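Uncharacterized protein (Sinorhizobium meliloti, PDB 4HUJ) is of unknown function but has a Rossmann-type dinucleotide-binding fold and is probably an NAD(P)-dependent oxidoreductase. Local coordinates at residues Lys143-Leu151 / Val168-Asn179. Residues are numbered along the deposited sequence; the frame is centred on the assembly and turned at random.
Sequences KVVKAFNTL and VLFLSGNHSDAN
K146 O takes a hydrogen bond from S172 N at 3.0 Å, the donor lying in the carbonyl plane; the side-chain amide of Q206 also donates to this oxygen, and the CA-H of L171 approaches it. The return bond, K146 N to S172 O, is 2.8 Å. These reciprocal bonds define K146 and S172 as an antiparallel hydrogen-bonded pair. Beyond it, waters fill in where the backbones separate: one bridges V144 O to H175 N, another joins V144 O to N174 N, and a third accepts from F148 N, donates to F170 O and is also hydrogen-bonded to T150 OG1. The axes of the strand segments 143-147 and 168-173 make 154° between their N-to-C directions, so the two strands are antiparallel; 143-147 itself pairs in parallel with 108-111, and an antiparallel strand thus extends the parallel sheet of a Rossmann-like domain, whose N-terminal part matches the F420-dependent NADP oxidoreductase family. Where 166-173 gives way to helix 176-188, H175 sits at the N-cap, and K143 reaches across this turn. Its CG lies over one imidazole face, 3.7 Å from the ring centroid and 14° off the normal, a CH-pi contact. With CG anti to the carbonyl carbon (chi1 -73°) and the chain extended beyond it, the lysine runs past the ring until NZ meets the syn lone pair of D177 OD2 in a 2.7 Å salt bridge. The V145 branches divide their apolar contacts: CG2 packs on A178 CB at 3.8 Å, whereas CG1 meets L171 CD1. L169 likewise splits its methyls, CD1 lying 3.6 Å from F148 CE1 in an oblique approach to the ring and CD2 meeting L151 CD1; I186 of helix 176-188 touches both F148 and L169.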
# COMPACT_ATOMS: atom_id res chain seq x y z
N LYS A 143 -11.11 0.00 -7.62
CA LYS A 143 -11.59 0.49 -6.33
C LYS A 143 -10.34 0.84 -5.51
O LYS A 143 -9.51 -0.02 -5.25
CB LYS A 143 -12.45 -0.57 -5.63
CG LYS A 143 -13.84 -0.74 -6.26
CD LYS A 143 -14.62 -1.88 -5.61
CE LYS A 143 -15.95 -2.07 -6.33
NZ LYS A 143 -16.70 -3.28 -5.85
N VAL A 144 -10.22 2.12 -5.15
CA VAL A 144 -9.01 2.61 -4.48
C VAL A 144 -9.21 2.70 -2.97
O VAL A 144 -10.23 3.20 -2.49
CB VAL A 144 -8.55 3.98 -5.05
CG1 VAL A 144 -7.36 4.55 -4.26
CG2 VAL A 144 -8.19 3.84 -6.53
N VAL A 145 -8.23 2.20 -2.22
CA VAL A 145 -8.19 2.32 -0.76
C VAL A 145 -6.91 3.08 -0.41
O VAL A 145 -5.85 2.76 -0.95
CB VAL A 145 -8.19 0.94 -0.07
CG1 VAL A 145 -8.02 1.06 1.45
CG2 VAL A 145 -9.45 0.17 -0.41
N LYS A 146 -7.01 4.06 0.48
CA LYS A 146 -5.84 4.78 0.99
C LYS A 146 -5.37 4.09 2.27
O LYS A 146 -6.11 4.05 3.25
CB LYS A 146 -6.19 6.25 1.26
CG LYS A 146 -5.00 7.13 1.64
CD LYS A 146 -5.45 8.55 1.95
CE LYS A 146 -4.27 9.45 2.28
NZ LYS A 146 -3.44 9.70 1.06
N ALA A 147 -4.16 3.53 2.24
CA ALA A 147 -3.61 2.81 3.39
C ALA A 147 -2.11 2.58 3.23
O ALA A 147 -1.61 2.56 2.12
CB ALA A 147 -4.34 1.46 3.58
N PHE A 148 -1.44 2.37 4.37
CA PHE A 148 0.01 2.12 4.45
C PHE A 148 0.84 3.39 4.21
O PHE A 148 2.06 3.30 4.09
CB PHE A 148 0.50 1.02 3.48
CG PHE A 148 -0.15 -0.33 3.69
CD1 PHE A 148 0.14 -1.11 4.80
CD2 PHE A 148 -1.01 -0.84 2.72
CE1 PHE A 148 -0.46 -2.37 4.97
CE2 PHE A 148 -1.61 -2.10 2.87
CZ PHE A 148 -1.32 -2.86 4.00
N ASN A 149 0.19 4.55 4.15
CA ASN A 149 0.90 5.81 3.96
C ASN A 149 1.26 6.49 5.28
O ASN A 149 1.97 7.50 5.30
CB ASN A 149 0.05 6.78 3.13
CG ASN A 149 -1.12 7.33 3.92
OD1 ASN A 149 -2.02 6.59 4.30
ND2 ASN A 149 -1.10 8.64 4.19
N THR A 150 0.77 5.94 6.39
CA THR A 150 0.78 6.68 7.65
C THR A 150 2.01 6.44 8.51
O THR A 150 2.34 7.27 9.35
CB THR A 150 -0.46 6.35 8.47
OG1 THR A 150 -0.63 4.92 8.50
CG2 THR A 150 -1.70 6.99 7.84
N LEU A 151 2.68 5.31 8.31
CA LEU A 151 3.80 4.96 9.17
C LEU A 151 5.14 5.01 8.46
O LEU A 151 5.23 4.61 7.30
CB LEU A 151 3.58 3.58 9.79
CG LEU A 151 2.34 3.41 10.69
CD1 LEU A 151 2.32 2.00 11.23
CD2 LEU A 151 2.33 4.43 11.83
N VAL A 168 -1.53 0.34 14.91
CA VAL A 168 -2.70 0.81 14.17
C VAL A 168 -2.32 1.27 12.77
O VAL A 168 -1.39 2.06 12.59
CB VAL A 168 -3.42 1.96 14.92
CG1 VAL A 168 -4.51 2.60 14.04
CG2 VAL A 168 -4.02 1.45 16.22
N LEU A 169 -3.08 0.77 11.79
CA LEU A 169 -3.03 1.28 10.43
C LEU A 169 -4.39 1.84 10.06
O LEU A 169 -5.37 1.09 9.93
CB LEU A 169 -2.61 0.19 9.43
CG LEU A 169 -1.11 -0.10 9.32
CD1 LEU A 169 -0.86 -1.29 8.40
CD2 LEU A 169 -0.33 1.12 8.84
N PHE A 170 -4.46 3.16 9.91
CA PHE A 170 -5.67 3.80 9.38
C PHE A 170 -5.84 3.52 7.89
O PHE A 170 -4.86 3.40 7.14
CB PHE A 170 -5.64 5.31 9.65
CG PHE A 170 -5.66 5.66 11.11
CD1 PHE A 170 -6.84 5.55 11.85
CD2 PHE A 170 -4.50 6.08 11.76
CE1 PHE A 170 -6.87 5.87 13.21
CE2 PHE A 170 -4.52 6.40 13.13
CZ PHE A 170 -5.71 6.30 13.85
N LEU A 171 -7.09 3.38 7.45
CA LEU A 171 -7.40 3.26 6.02
C LEU A 171 -8.67 4.02 5.71
O LEU A 171 -9.42 4.38 6.61
CB LEU A 171 -7.53 1.79 5.59
CG LEU A 171 -8.76 1.02 6.07
CD1 LEU A 171 -9.17 -0.02 5.04
CD2 LEU A 171 -8.50 0.36 7.43
N SER A 172 -8.90 4.27 4.42
CA SER A 172 -10.08 4.99 3.98
C SER A 172 -10.29 4.73 2.50
O SER A 172 -9.41 4.20 1.83
CB SER A 172 -9.95 6.50 4.25
OG SER A 172 -8.73 7.01 3.73
N GLY A 173 -11.45 5.11 2.00
CA GLY A 173 -11.80 4.81 0.61
C GLY A 173 -13.30 4.87 0.41
O GLY A 173 -14.08 4.72 1.36
N ASN A 174 -13.70 5.06 -0.85
CA ASN A 174 -15.10 5.30 -1.17
C ASN A 174 -15.96 4.04 -1.28
O ASN A 174 -17.20 4.12 -1.24
CB ASN A 174 -15.20 6.12 -2.46
CG ASN A 174 -14.56 7.49 -2.33
OD1 ASN A 174 -14.44 8.04 -1.23
ND2 ASN A 174 -14.13 8.04 -3.45
N HIS A 175 -15.29 2.90 -1.38
CA HIS A 175 -15.95 1.61 -1.61
C HIS A 175 -15.84 0.72 -0.38
O HIS A 175 -14.77 0.17 -0.09
CB HIS A 175 -15.34 0.92 -2.83
CG HIS A 175 -15.22 1.81 -4.03
ND1 HIS A 175 -16.27 2.02 -4.90
CD2 HIS A 175 -14.18 2.54 -4.50
CE1 HIS A 175 -15.88 2.85 -5.86
NE2 HIS A 175 -14.62 3.18 -5.64
N SER A 176 -16.94 0.57 0.36
CA SER A 176 -16.91 -0.17 1.63
C SER A 176 -16.40 -1.61 1.49
O SER A 176 -15.72 -2.10 2.38
CB SER A 176 -18.28 -0.16 2.33
OG SER A 176 -19.28 -0.68 1.48
N ASP A 177 -16.70 -2.26 0.37
CA ASP A 177 -16.25 -3.63 0.16
C ASP A 177 -14.74 -3.71 -0.05
O ASP A 177 -14.09 -4.62 0.46
CB ASP A 177 -17.03 -4.31 -0.98
CG ASP A 177 -16.84 -3.63 -2.32
OD1 ASP A 177 -16.66 -2.39 -2.38
OD2 ASP A 177 -16.88 -4.34 -3.34
N ALA A 178 -14.19 -2.75 -0.78
CA ALA A 178 -12.74 -2.68 -0.97
C ALA A 178 -12.05 -2.36 0.37
O ALA A 178 -11.05 -2.99 0.72
CB ALA A 178 -12.38 -1.67 -2.03
N ASN A 179 -12.59 -1.40 1.11
CA ASN A 179 -12.07 -1.07 2.44
C ASN A 179 -12.02 -2.31 3.33
O ASN A 179 -11.02 -2.57 4.00
CB ASN A 179 -12.92 0.00 3.12
CG ASN A 179 -12.71 1.39 2.52
OD1 ASN A 179 -12.23 1.54 1.40
ND2 ASN A 179 -13.08 2.41 3.28
O HOH W 1 -12.52 2.00 -1.41
O HOH W 2 -11.87 5.25 -2.98
O HOH W 3 -12.01 4.13 -6.44
O HOH W 4 -2.21 3.30 6.88
O HOH W 5 -1.65 4.38 10.91